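Local atomic coordinates of AlyQ (Persicobacter sp. CCB-QB2, PDB entry 7D2A), a protein that binds uronic acid sugars through a family 32 carbohydrate-binding module, probably serving alginate recognition. Residues Val12-Ser17 / Glu25-Gly30; Ile45-Gly50 / Val129-Ala134; Asn56-Ala61 / Arg109-Thr114; Asp66-Gly71 / Trp123-Glu128; Ile74-Asp79 / Tyr101-Thr106. All blocks are in the same frame, centred on the assembly; numbering follows the deposited sequence. Where two conformers were deposited one is given.

Contact 1: Val12-Ser17 / Glu25-Gly30; sequences VAVTAS and ENTIDG. With CA (calcium ion), chain C.
In the calcium-binding turn whose Thr27 and Ile28 touch Val14, the shortest polar bond runs from Asn26 O to the calcium ion, 2.2 Å. Asp29 OD1 binds the same ion at 2.5 Å, and Asn31 O, both oxygens of Thr34, Thr127 O and Glu128 OE2 bring the ligands to seven. Residues 25-27 form the end of a 3-10 turn, and Ile28 N bonds back to Glu25 O at 3.1 Å. This turn presents Asn26 O to the metal while the CB atoms of Thr27 and Ile28 point toward the strand. Val14 and Ile28 meet tip to tip, Val14 CG2 lying 3.7 Å from Ile28 CD1. The other Val14 branch, CG1, stands opposite the backbone N (chi1 -167°), which takes it to 4.1 Å from Thr27 OG1. That hydroxyl has its hydrogen-bond partner in Pro24 O, so its approach to the valine is only a van der Waals one. No hydrogen bond joins 12-17 to 25-30. The contact sets the calcium turn of this F5/8 type C domain against edge strand 13-16, which pairs with 43-49; Thr27 packs on Phe47 of 43-49 and Trp36 of 36-39, and its backbone bonds to Val129 of strand 123-133.

Contact 2: Ile45-Gly50 / Val129-Ala134; sequences ITFDLG and VAIFHA
Strands 45-49 and 129-133 approach to 9.5 Å between axes at a signed angle of -46°, with Phe47 and Leu49 facing Val129 and Ile131, so they touch through side chains, as layers of a beta-sandwich do. Phe47 and Ile131 contribute most, about equally. Phe47 CG lies beside its backbone N (chi1 -56°), which carries the ring over to Val129. Val129 CG1 sits over one ring face, 4.0 Å from the centroid and 14° off the normal, a CH-pi contact. The second branch of the valine reaches the far end of the ring, Val129 CG2 to Phe47 CZ being 3.6 Å. Nearer the backbone, Ile131 CD1 touches Phe47 CB at 3.7 Å and Leu49 CD2 at 4.1 Å. With an alanine in place of Phe47, Val129 CG1 would probably lose its aromatic face and a gap would open between the sheets. Just beyond Leu49 the chain turns, and Asp48 OD1 accepts from Gly50 N at 2.7 Å in an Asx turn; the same oxygen forms a salt bridge with Arg109 NE. These polar bonds lie at the corner, off the apolar interface. Between the strands there is no hydrogen bond, and all four touching residues are buried, which implies cohesion by dispersion and exclusion of water.

Contact 3: Asn56-Ala61 / Arg109-Thr114; sequences NQVKAA and RYIRIT
Val58 and Ile111 meet methyl to methyl, Val58 CG2 lying 3.9 Å from Ile111 CG2, the two side chains passing alongside one another with their ends pointing opposite ways. In Ile111 this branch stands opposite the backbone N, with CG1 turned beside that nitrogen instead (chi1 -66°), and so CG2 is the atom that comes up against the valine. The remaining touches are looser and share one methyl: Ile113 CD1 lies 4.3 Å from Val58 CG1 and 4.4 Å from Ala60 CB. Ala60 offers only its CB, and the extended end of Ile113 makes the reach. Every residue of this first shell is buried, and no hydrogen bond crosses between the strands, whose axes are 10.1 Å apart and run at 46°. They belong to the two facing sheets of the beta-sandwich, joined here by apolar side chains alone.

A second shell surrounds these side chains. Ile74 packs on both Val58 and Ile111; Leu49 and Ile131 also bear on Ile111, and Ile45 on Ile113. Further out, residues that take no part in the interface meet other partners: Lys59 makes a cation-pi contact with Phe132, while Arg112 bonds through NE to Thr46 OG1 and lies against Tyr44 in another cation-pi pair. Classic beta bulges occur at both beginnings, Asn56 and Gln57 opposite Phe132, Arg109 and Tyr110 opposite Gly77. Strand 52-62 lies between 123-133 and the pair 99-103 and 105-108 in one sheet; strand 110-118, flanked by 43-49 and 70-77, is the middle strand of the five-stranded sheet it faces.

Contact 4: Asp66-Gly71 / Trp123-Glu128; sequences DSRTSG and WNSITE. With CA (calcium ion), chain C; MAW (4-deoxy-alpha-L-erythro-hex-4-enopyranuronic acid), chain B.
Arg68 and Ser125 converge on one carboxylate, that of the unsaturated uronic acid, and Arg68 NH2 passes 3.7 Å from Ser125 CB. With chi1 at 77° and the chain extended from CG to NE, Arg68 carries its guanidinium edge-on to the acid, carboxylate carbon C6 in its plane: Arg68 NH1 donates to O6A at 2.8 Å, nearly straight at 172°, and NH2 donates to O6B, also at 2.8 Å. Ser125 OG adds a bond of 2.6 Å to O6B, so two donors grip that oxygen; Ser37 OG is also hydrogen-bonded to Ser125 OG. Trp123 lays one indole face beneath the sugar ring, whose C3 stands 3.6 Å above its plane. A serine in place of Trp123 would probably remove this flat support and leave the ring freer to tilt. Behind the acid, one water accepts from Arg68 NH2 and Ser125 N and donates to Ser70 OG at 2.7 Å; a second links Ser70 OG and Gly71 O to Asn124 OD1. Ligand and water thus join the segments, with no direct hydrogen bond. Asp20, Arg35 and Asn121 also bond the sugar. Residues 66-71 lead into strand 70-77 of one sheet; 123-128 belongs to strand 123-133 of the other, which pairs with 36-39 and carries calcium ligands Thr127 and Glu128.

Contact 5: Ile74-Asp79 / Tyr101-Thr106; sequences ISLGSD and YSFTAT
Ile74 and Tyr101 lie nearest in backbone, their CA atoms 8.9 Å apart, on strands of two different sheets; from there residues 74-77 run on as one strand, whereas 101-106 turns a corner at Thr104 into strand 105-108. Tyr101 and Phe103 meet Ile74 and Leu76 before the corner; Thr106, after it, meets Leu76. Ile74 CD1 reaches Tyr101 CB at 3.9 Å, the two side chains at about a right angle. Leu76 has two partners. Its CD2 lies 3.8 Å from Phe103 CE1, approaching that ring obliquely, and its CD1 meets Thr106 CG2 tip to tip at 3.7 Å, the threonine methyl being the same distance from CD2. In both Leu76 and Phe103 a first torsion not far from +50° (chi1 50° and 44°) swings CG in over its own backbone, and this brings Leu76 CD2 and Phe103 CE1 together from the two sheets.

The apolar layer is continued by Val86, which touches Ile74, Leu76 and Phe103, and by Val58 against Phe103. Tyr101 meets the rings of Phe72 and Tyr87, while its OH is hydrogen-bonded to Glu99 OE2 and Trp62 NE1, so its polar end is satisfied away from the contact. With no hydrogen bond between the segments and aliphatic and aromatic groups facing each other across two antiparallel sheets, this is one end of the beta-sandwich core characteristic of F5/8 type C (discoidin) domains and of family 32 carbohydrate-binding modules.

From the N terminus, contact 1 closes first, a short loop that sets the calcium turn against strand 13-16. Contact 2 then opens at 45-50 and closes only at 129-134, near the end of the chain, so contacts 3, 4 and 5 all nest inside its loop. Contact 5 lies within the span of contact 3 and also within that of contact 4, whereas contacts 3 and 4 cross, their segments alternating along the chain. Contacts 2, 3 and 5 join the two sheets across the sandwich interior. Contact 4 sits at the sugar-binding end, about 20 Å from contact 5 between centres, and shares the calcium ion with contact 1.

Contact 1: Val12-Ser17 / Glu25-Gly30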
# COMPACT_ATOMS: atom_id res chain seq x y z
N VAL A 12 11.35 6.72 1.09
CA VAL A 12 12.76 6.61 1.55
C VAL A 12 13.00 5.30 2.29
O VAL A 12 14.18 4.92 2.48
CB VAL A 12 13.20 7.81 2.38
CG1 VAL A 12 12.90 9.10 1.62
CG2 VAL A 12 12.60 7.83 3.78
N ALA A 13 11.95 4.64 2.77
CA ALA A 13 12.05 3.40 3.57
C ALA A 13 10.68 2.74 3.54
O ALA A 13 9.64 3.44 3.45
CB ALA A 13 12.49 3.75 4.97
N VAL A 14 10.67 1.42 3.61
CA VAL A 14 9.47 0.58 3.74
C VAL A 14 9.73 -0.47 4.81
O VAL A 14 10.82 -1.05 4.85
CB VAL A 14 9.07 -0.11 2.41
CG1 VAL A 14 7.68 -0.70 2.46
CG2 VAL A 14 9.19 0.79 1.21
N THR A 15 8.78 -0.64 5.70
CA THR A 15 8.79 -1.72 6.69
C THR A 15 7.49 -2.49 6.56
O THR A 15 6.51 -1.99 5.96
CB THR A 15 8.96 -1.17 8.10
OG1 THR A 15 7.81 -0.41 8.43
CG2 THR A 15 10.24 -0.37 8.25
N ALA A 16 7.37 -3.59 7.30
CA ALA A 16 6.10 -4.32 7.33
C ALA A 16 5.97 -5.14 8.61
O ALA A 16 6.97 -5.47 9.21
CB ALA A 16 5.96 -5.22 6.13
N SER A 17 4.75 -5.50 8.93
CA SER A 17 4.41 -6.37 10.08
C SER A 17 5.07 -7.75 9.94
O SER A 17 5.32 -8.37 10.98
CB SER A 17 2.94 -6.47 10.26
OG SER A 17 2.29 -6.97 9.12
N GLU A 25 10.37 -3.83 0.46
CA GLU A 25 11.03 -2.93 -0.51
C GLU A 25 10.74 -3.35 -1.95
O GLU A 25 10.95 -2.55 -2.82
CB GLU A 25 12.55 -2.89 -0.28
CG GLU A 25 13.32 -4.05 -0.90
CD GLU A 25 14.79 -4.12 -0.49
OE1 GLU A 25 15.50 -3.05 -0.50
OE2 GLU A 25 15.19 -5.18 -0.10
N ASN A 26 10.23 -4.55 -2.16
CA ASN A 26 9.86 -4.94 -3.53
C ASN A 26 8.71 -4.08 -4.08
O ASN A 26 8.41 -4.10 -5.28
CB ASN A 26 9.48 -6.41 -3.62
CG ASN A 26 10.68 -7.33 -3.48
OD1 ASN A 26 11.85 -6.90 -3.45
ND2 ASN A 26 10.36 -8.60 -3.38
N THR A 27 7.98 -3.39 -3.21
CA THR A 27 6.86 -2.52 -3.65
C THR A 27 7.35 -1.22 -4.24
O THR A 27 6.52 -0.50 -4.80
CB THR A 27 5.90 -2.23 -2.50
OG1 THR A 27 6.60 -1.58 -1.43
CG2 THR A 27 5.26 -3.48 -1.97
N ILE A 28 8.64 -0.90 -4.16
CA ILE A 28 9.12 0.42 -4.66
C ILE A 28 10.28 0.22 -5.63
O ILE A 28 11.07 1.18 -5.81
CB ILE A 28 9.44 1.39 -3.51
CG1 ILE A 28 10.56 0.88 -2.61
CG2 ILE A 28 8.19 1.69 -2.69
CD1 ILE A 28 11.13 2.01 -1.73
N ASP A 29 10.34 -0.94 -6.25
CA ASP A 29 11.46 -1.19 -7.19
C ASP A 29 11.03 -0.91 -8.63
O ASP A 29 11.88 -1.05 -9.54
CB ASP A 29 12.03 -2.60 -7.00
CG ASP A 29 11.08 -3.74 -7.34
OD1 ASP A 29 9.91 -3.48 -7.75
OD2 ASP A 29 11.58 -4.89 -7.25
N GLY A 30 9.78 -0.50 -8.90
CA GLY A 30 9.34 -0.22 -10.27
C GLY A 30 8.99 -1.47 -11.04
O GLY A 30 8.74 -1.38 -12.20
CA CA C . 7.75 -4.61 -7.33

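Contact 2: Ile45-Gly50 / Val129-Ala134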
# COMPACT_ATOMS: atom_id res chain seq x y z
N ILE A 45 1.92 -2.88 5.72
CA ILE A 45 3.17 -2.37 5.14
C ILE A 45 3.17 -0.85 5.28
O ILE A 45 2.11 -0.22 5.03
CB ILE A 45 3.35 -2.83 3.69
CG1 ILE A 45 4.68 -2.38 3.12
CG2 ILE A 45 2.12 -2.50 2.79
CD1 ILE A 45 5.04 -3.16 1.84
N THR A 46 4.25 -0.29 5.71
CA THR A 46 4.34 1.14 6.07
C THR A 46 5.40 1.82 5.23
O THR A 46 6.60 1.43 5.28
CB THR A 46 4.61 1.36 7.57
OG1 THR A 46 3.70 0.53 8.30
CG2 THR A 46 4.42 2.82 7.92
N PHE A 47 5.01 2.86 4.51
CA PHE A 47 5.86 3.66 3.60
C PHE A 47 6.23 4.95 4.28
O PHE A 47 5.35 5.61 4.85
CB PHE A 47 5.11 3.95 2.31
CG PHE A 47 4.65 2.69 1.68
CD1 PHE A 47 5.51 1.93 0.89
CD2 PHE A 47 3.40 2.18 1.94
CE1 PHE A 47 5.07 0.71 0.39
CE2 PHE A 47 2.97 0.96 1.43
CZ PHE A 47 3.84 0.23 0.68
N ASP A 48 7.51 5.31 4.24
CA ASP A 48 8.05 6.52 4.88
C ASP A 48 8.42 7.51 3.77
O ASP A 48 9.30 7.17 2.95
CB ASP A 48 9.25 6.14 5.73
CG ASP A 48 9.87 7.26 6.53
OD1 ASP A 48 9.40 8.42 6.43
OD2 ASP A 48 10.78 6.92 7.29
N LEU A 49 7.88 8.73 3.84
CA LEU A 49 8.21 9.79 2.87
C LEU A 49 9.43 10.58 3.32
O LEU A 49 9.90 11.46 2.50
CB LEU A 49 7.02 10.71 2.64
CG LEU A 49 5.74 10.04 2.15
CD1 LEU A 49 4.65 11.09 1.88
CD2 LEU A 49 5.97 9.19 0.90
N GLY A 50 9.87 10.37 4.57
CA GLY A 50 11.09 11.02 5.09
C GLY A 50 10.74 12.30 5.85
O GLY A 50 11.49 12.68 6.74
N VAL A 129 3.79 0.20 -5.03
CA VAL A 129 3.03 1.31 -4.41
C VAL A 129 3.67 2.62 -4.81
O VAL A 129 4.93 2.69 -4.84
CB VAL A 129 2.99 1.14 -2.88
CG1 VAL A 129 2.39 2.39 -2.20
CG2 VAL A 129 2.19 -0.05 -2.47
N ALA A 130 2.84 3.63 -4.99
CA ALA A 130 3.31 5.00 -5.24
C ALA A 130 2.38 5.96 -4.52
O ALA A 130 1.20 5.67 -4.34
CB ALA A 130 3.44 5.24 -6.72
N ILE A 131 2.88 7.09 -4.09
CA ILE A 131 2.18 8.00 -3.16
C ILE A 131 2.33 9.36 -3.76
O ILE A 131 3.53 9.78 -4.03
CB ILE A 131 2.76 7.92 -1.74
CG1 ILE A 131 2.60 6.50 -1.20
CG2 ILE A 131 2.14 8.97 -0.84
CD1 ILE A 131 3.25 6.24 0.12
N PHE A 132 1.19 10.10 -3.86
CA PHE A 132 1.05 11.32 -4.67
C PHE A 132 0.37 12.45 -3.91
O PHE A 132 -0.48 12.26 -3.02
CB PHE A 132 0.20 11.01 -5.90
CG PHE A 132 0.80 9.98 -6.81
CD1 PHE A 132 0.67 8.65 -6.47
CD2 PHE A 132 1.50 10.32 -7.94
CE1 PHE A 132 1.16 7.66 -7.31
CE2 PHE A 132 2.04 9.32 -8.76
CZ PHE A 132 1.87 8.01 -8.43
N HIS A 133 0.67 13.66 -4.36
CA HIS A 133 -0.24 14.82 -4.27
C HIS A 133 -0.76 15.05 -5.68
O HIS A 133 0.02 15.61 -6.53
CB HIS A 133 0.46 16.00 -3.64
CG HIS A 133 -0.45 17.16 -3.39
ND1 HIS A 133 0.04 18.42 -3.03
CD2 HIS A 133 -1.79 17.23 -3.42
CE1 HIS A 133 -1.01 19.22 -2.87
NE2 HIS A 133 -2.15 18.52 -3.08
N ALA A 134 -1.94 14.52 -5.98
CA ALA A 134 -2.55 14.49 -7.33
C ALA A 134 -3.33 15.78 -7.59
O ALA A 134 -3.93 16.36 -6.63
CB ALA A 134 -3.41 13.28 -7.44

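Contact 3: Asn56-Ala61 / Arg109-Thr114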
# COMPACT_ATOMS: atom_id res chain seq x y z
N ASN A 56 -2.81 13.02 -1.15
CA ASN A 56 -4.23 12.77 -1.42
C ASN A 56 -4.50 11.54 -2.26
O ASN A 56 -5.65 11.32 -2.70
CB ASN A 56 -4.90 14.03 -2.02
CG ASN A 56 -4.34 14.39 -3.39
OD1 ASN A 56 -3.53 13.62 -3.94
ND2 ASN A 56 -4.82 15.48 -3.95
N GLN A 57 -3.46 10.74 -2.53
CA GLN A 57 -3.65 9.59 -3.43
C GLN A 57 -2.54 8.58 -3.19
O GLN A 57 -1.35 8.90 -3.03
CB GLN A 57 -3.64 10.03 -4.88
CG GLN A 57 -4.00 8.92 -5.82
CD GLN A 57 -4.14 9.50 -7.21
OE1 GLN A 57 -5.21 10.00 -7.61
NE2 GLN A 57 -3.02 9.60 -7.86
N VAL A 58 -2.97 7.33 -3.06
CA VAL A 58 -2.07 6.18 -2.94
C VAL A 58 -2.44 5.27 -4.09
O VAL A 58 -3.59 4.94 -4.22
CB VAL A 58 -2.15 5.48 -1.58
CG1 VAL A 58 -1.40 4.18 -1.61
CG2 VAL A 58 -1.73 6.39 -0.47
N LYS A 59 -1.45 4.86 -4.86
CA LYS A 59 -1.68 3.84 -5.89
C LYS A 59 -1.02 2.54 -5.45
O LYS A 59 0.12 2.52 -4.93
CB LYS A 59 -1.12 4.23 -7.26
CG LYS A 59 -1.61 5.55 -7.83
CD LYS A 59 -1.08 5.81 -9.24
CE LYS A 59 -1.61 7.09 -9.82
NZ LYS A 59 -1.53 7.06 -11.29
N ALA A 60 -1.73 1.45 -5.64
CA ALA A 60 -1.16 0.10 -5.39
C ALA A 60 -1.49 -0.81 -6.56
O ALA A 60 -2.62 -0.78 -7.09
CB ALA A 60 -1.64 -0.50 -4.09
N ALA A 61 -0.49 -1.57 -6.95
CA ALA A 61 -0.62 -2.69 -7.90
C ALA A 61 -0.62 -3.97 -7.10
O ALA A 61 0.27 -4.19 -6.27
CB ALA A 61 0.48 -2.65 -8.93
N ARG A 109 3.76 11.85 7.00
CA ARG A 109 5.10 11.30 6.72
C ARG A 109 4.94 9.81 6.42
O ARG A 109 5.70 9.30 5.57
CB ARG A 109 6.06 11.54 7.89
CG ARG A 109 7.34 10.73 7.73
CD ARG A 109 8.41 11.08 8.74
NE ARG A 109 9.55 10.20 8.53
CZ ARG A 109 10.70 10.29 9.18
NH1 ARG A 109 10.90 11.22 10.11
NH2 ARG A 109 11.64 9.39 8.93
N TYR A 110 4.03 9.11 7.12
CA TYR A 110 3.90 7.63 7.02
C TYR A 110 2.54 7.31 6.42
O TYR A 110 1.49 7.89 6.84
CB TYR A 110 4.04 6.98 8.40
CG TYR A 110 5.39 7.17 9.03
CD1 TYR A 110 6.46 6.36 8.72
CD2 TYR A 110 5.60 8.20 9.93
CE1 TYR A 110 7.72 6.59 9.24
CE2 TYR A 110 6.84 8.41 10.51
CZ TYR A 110 7.90 7.58 10.19
OH TYR A 110 9.14 7.78 10.74
N ILE A 111 2.54 6.35 5.50
CA ILE A 111 1.35 5.77 4.86
C ILE A 111 1.41 4.28 5.08
O ILE A 111 2.43 3.67 4.72
CB ILE A 111 1.30 6.10 3.36
CG1 ILE A 111 1.12 7.59 3.07
CG2 ILE A 111 0.18 5.31 2.75
CD1 ILE A 111 2.26 8.50 3.27
N ARG A 112 0.38 3.73 5.71
CA ARG A 112 0.33 2.29 5.99
C ARG A 112 -0.82 1.68 5.22
O ARG A 112 -1.97 2.16 5.34
CB ARG A 112 0.14 2.07 7.49
CG ARG A 112 -0.02 0.61 7.89
CD ARG A 112 0.02 0.50 9.39
NE ARG A 112 1.33 0.72 9.92
CZ ARG A 112 1.65 0.68 11.22
NH1 ARG A 112 0.70 0.47 12.12
NH2 ARG A 112 2.91 0.90 11.59
N ILE A 113 -0.58 0.57 4.51
CA ILE A 113 -1.63 -0.25 3.90
C ILE A 113 -1.81 -1.48 4.76
O ILE A 113 -0.85 -2.20 4.93
CB ILE A 113 -1.32 -0.63 2.44
CG1 ILE A 113 -1.17 0.63 1.59
CG2 ILE A 113 -2.36 -1.58 1.95
CD1 ILE A 113 -0.76 0.36 0.17
N THR A 114 -3.01 -1.68 5.27
CA THR A 114 -3.38 -2.87 6.05
C THR A 114 -4.20 -3.76 5.14
O THR A 114 -5.13 -3.29 4.52
CB THR A 114 -4.12 -2.52 7.35
OG1 THR A 114 -3.32 -1.66 8.16
CG2 THR A 114 -4.47 -3.78 8.10

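Contact 4: Asp66-Gly71 / Trp123-Glu128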
# COMPACT_ATOMS: atom_id res chain seq x y z
N ASP A 66 -5.49 -8.99 -11.54
CA ASP A 66 -6.53 -9.12 -12.58
C ASP A 66 -7.35 -10.39 -12.36
O ASP A 66 -8.14 -10.71 -13.26
CB ASP A 66 -5.91 -9.07 -13.98
CG ASP A 66 -5.08 -10.29 -14.31
OD1 ASP A 66 -4.79 -11.08 -13.40
OD2 ASP A 66 -4.72 -10.40 -15.46
N SER A 67 -7.17 -11.11 -11.24
CA SER A 67 -7.88 -12.40 -11.04
C SER A 67 -8.41 -12.57 -9.61
O SER A 67 -9.05 -13.60 -9.35
CB SER A 67 -7.01 -13.56 -11.43
OG SER A 67 -5.96 -13.76 -10.49
N ARG A 68 -8.23 -11.59 -8.73
CA ARG A 68 -8.77 -11.68 -7.38
C ARG A 68 -8.91 -10.27 -6.80
O ARG A 68 -8.20 -9.36 -7.27
CB ARG A 68 -7.87 -12.58 -6.52
CG ARG A 68 -6.59 -11.89 -6.07
CD ARG A 68 -5.58 -12.90 -5.57
NE ARG A 68 -4.57 -12.27 -4.73
CZ ARG A 68 -3.56 -12.92 -4.18
NH1 ARG A 68 -3.36 -14.24 -4.41
NH2 ARG A 68 -2.73 -12.25 -3.41
N THR A 69 -9.76 -10.15 -5.81
CA THR A 69 -9.98 -8.88 -5.09
C THR A 69 -9.36 -8.99 -3.70
O THR A 69 -9.42 -10.06 -3.05
CB THR A 69 -11.47 -8.54 -5.00
OG1 THR A 69 -12.17 -9.63 -4.37
CG2 THR A 69 -12.07 -8.30 -6.37
N SER A 70 -8.74 -7.92 -3.24
CA SER A 70 -8.01 -7.90 -1.97
C SER A 70 -8.56 -6.75 -1.12
O SER A 70 -8.64 -5.63 -1.61
CB SER A 70 -6.48 -7.84 -2.23
OG SER A 70 -5.73 -8.62 -1.30
N GLY A 71 -8.93 -7.04 0.12
CA GLY A 71 -9.44 -6.02 1.04
C GLY A 71 -8.32 -5.31 1.77
O GLY A 71 -7.28 -5.89 2.04
N TRP A 123 -3.66 -14.34 1.83
CA TRP A 123 -2.41 -13.58 1.60
C TRP A 123 -2.71 -12.11 1.26
O TRP A 123 -3.76 -11.74 0.71
CB TRP A 123 -1.52 -14.19 0.51
CG TRP A 123 -0.86 -15.43 1.00
CD1 TRP A 123 -1.34 -16.72 1.04
CD2 TRP A 123 0.44 -15.46 1.59
NE1 TRP A 123 -0.39 -17.54 1.59
CE2 TRP A 123 0.71 -16.80 1.96
CE3 TRP A 123 1.43 -14.49 1.80
CZ2 TRP A 123 1.90 -17.18 2.54
CZ3 TRP A 123 2.61 -14.88 2.36
CH2 TRP A 123 2.87 -16.21 2.72
N ASN A 124 -1.74 -11.28 1.58
CA ASN A 124 -1.69 -9.87 1.14
C ASN A 124 -0.42 -9.71 0.33
O ASN A 124 0.69 -9.85 0.85
CB ASN A 124 -1.65 -8.91 2.32
CG ASN A 124 -2.73 -9.24 3.31
OD1 ASN A 124 -3.88 -8.91 3.05
ND2 ASN A 124 -2.35 -9.94 4.40
N SER A 125 -0.60 -9.46 -0.98
CA SER A 125 0.55 -9.43 -1.89
C SER A 125 0.42 -8.22 -2.82
O SER A 125 -0.52 -8.17 -3.63
CB SER A 125 0.62 -10.75 -2.69
OG SER A 125 0.92 -11.83 -1.77
N ILE A 126 1.38 -7.33 -2.74
CA ILE A 126 1.39 -6.02 -3.42
C ILE A 126 2.65 -5.95 -4.26
O ILE A 126 3.74 -6.14 -3.71
CB ILE A 126 1.25 -4.85 -2.43
CG1 ILE A 126 -0.06 -5.00 -1.62
CG2 ILE A 126 1.34 -3.54 -3.17
CD1 ILE A 126 -0.23 -3.95 -0.54
N THR A 127 2.51 -5.62 -5.58
CA THR A 127 3.71 -5.56 -6.43
C THR A 127 4.34 -4.17 -6.46
O THR A 127 5.58 -4.07 -6.56
CB THR A 127 3.37 -6.05 -7.83
OG1 THR A 127 2.39 -5.17 -8.36
CG2 THR A 127 2.87 -7.47 -7.85
N GLU A 128 3.56 -3.11 -6.37
CA GLU A 128 4.08 -1.72 -6.47
C GLU A 128 3.20 -0.81 -5.65
O GLU A 128 1.95 -1.02 -5.71
CB GLU A 128 4.11 -1.29 -7.94
CG GLU A 128 5.24 -1.92 -8.75
CD GLU A 128 6.61 -1.48 -8.27
OE1 GLU A 128 6.90 -0.25 -8.41
OE2 GLU A 128 7.44 -2.31 -7.77
CA CA C . 7.75 -4.61 -7.33
C1 MAW B . 1.51 -17.92 -1.48
C2 MAW B . 2.91 -17.51 -1.67
O2 MAW B . 3.37 -17.60 -3.05
C3 MAW B . 3.01 -16.05 -1.15
O3 MAW B . 4.22 -15.44 -1.56
C4 MAW B . 1.80 -15.25 -1.67
C5 MAW B . 0.78 -15.80 -2.29
O5 MAW B . 0.70 -17.24 -2.47
C6 MAW B . -0.36 -15.09 -2.78
O6A MAW B . -1.30 -15.78 -3.30
O6B MAW B . -0.47 -13.81 -2.65
O HOH W 1 -3.34 -9.58 -2.12
O HOH W 2 -4.94 -7.26 0.95

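Contact 5: Ile74-Asp79 / Tyr101-Thr106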
# COMPACT_ATOMS: atom_id res chain seq x y z
N ILE A 74 -6.13 2.16 4.24
CA ILE A 74 -4.96 3.05 4.23
C ILE A 74 -5.06 3.95 5.46
O ILE A 74 -6.14 4.59 5.64
CB ILE A 74 -4.90 3.85 2.92
CG1 ILE A 74 -4.95 2.95 1.68
CG2 ILE A 74 -3.69 4.79 2.92
CD1 ILE A 74 -5.04 3.69 0.38
N SER A 75 -3.99 4.06 6.18
CA SER A 75 -3.90 4.97 7.34
C SER A 75 -2.66 5.81 7.20
O SER A 75 -1.67 5.40 6.56
CB SER A 75 -3.97 4.24 8.66
OG SER A 75 -2.90 3.30 8.85
N LEU A 76 -2.69 7.01 7.72
CA LEU A 76 -1.49 7.86 7.59
C LEU A 76 -1.33 8.79 8.79
O LEU A 76 -2.19 8.89 9.68
CB LEU A 76 -1.53 8.61 6.26
CG LEU A 76 -2.82 9.35 5.91
CD1 LEU A 76 -3.13 10.40 6.94
CD2 LEU A 76 -2.72 9.97 4.51
N GLY A 77 -0.20 9.45 8.80
CA GLY A 77 0.04 10.45 9.85
C GLY A 77 1.52 10.61 10.11
O GLY A 77 2.31 10.24 9.26
N SER A 78 1.85 11.22 11.23
CA SER A 78 3.26 11.48 11.64
C SER A 78 3.76 10.37 12.59
O SER A 78 4.95 10.20 12.66
CB SER A 78 3.29 12.84 12.29
OG SER A 78 2.63 12.74 13.54
N ASP A 79 2.89 9.66 13.33
CA ASP A 79 3.27 8.63 14.34
C ASP A 79 2.77 7.27 13.87
O ASP A 79 1.58 7.00 14.00
CB ASP A 79 2.74 8.94 15.75
CG ASP A 79 3.21 7.97 16.85
OD1 ASP A 79 3.92 6.99 16.51
OD2 ASP A 79 2.86 8.19 18.07
N TYR A 101 -6.21 5.07 -5.24
CA TYR A 101 -7.12 5.25 -4.07
C TYR A 101 -6.87 6.67 -3.57
O TYR A 101 -5.84 7.00 -2.98
CB TYR A 101 -6.83 4.19 -3.02
CG TYR A 101 -6.78 2.80 -3.59
CD1 TYR A 101 -7.89 2.30 -4.23
CD2 TYR A 101 -5.61 2.08 -3.60
CE1 TYR A 101 -7.87 1.05 -4.82
CE2 TYR A 101 -5.58 0.80 -4.16
CZ TYR A 101 -6.72 0.29 -4.77
OH TYR A 101 -6.66 -0.95 -5.39
N SER A 102 -7.85 7.52 -3.85
CA SER A 102 -7.82 8.98 -3.62
C SER A 102 -8.63 9.29 -2.36
O SER A 102 -9.55 8.51 -2.03
CB SER A 102 -8.40 9.75 -4.82
OG SER A 102 -7.55 9.63 -5.96
N PHE A 103 -8.28 10.37 -1.67
CA PHE A 103 -8.97 10.79 -0.44
C PHE A 103 -8.68 12.26 -0.25
O PHE A 103 -7.72 12.83 -0.79
CB PHE A 103 -8.52 9.94 0.75
CG PHE A 103 -7.04 9.68 0.86
CD1 PHE A 103 -6.17 10.62 1.38
CD2 PHE A 103 -6.51 8.55 0.26
CE1 PHE A 103 -4.80 10.40 1.39
CE2 PHE A 103 -5.14 8.30 0.29
CZ PHE A 103 -4.29 9.23 0.85
N THR A 104 -9.47 12.91 0.59
CA THR A 104 -9.26 14.33 0.91
C THR A 104 -7.83 14.59 1.38
O THR A 104 -7.31 13.84 2.21
CB THR A 104 -10.28 14.80 1.98
OG1 THR A 104 -11.55 14.45 1.49
CG2 THR A 104 -10.16 16.27 2.28
N ALA A 105 -7.21 15.65 0.84
CA ALA A 105 -5.79 15.90 1.04
C ALA A 105 -5.48 16.10 2.51
O ALA A 105 -6.28 16.77 3.22
CB ALA A 105 -5.33 17.11 0.28
N THR A 106 -4.39 15.53 2.99
CA THR A 106 -3.98 15.70 4.39
C THR A 106 -2.45 15.55 4.50
O THR A 106 -1.84 15.20 3.52
CB THR A 106 -4.73 14.69 5.26
OG1 THR A 106 -4.49 15.09 6.62
CG2 THR A 106 -4.34 13.26 4.95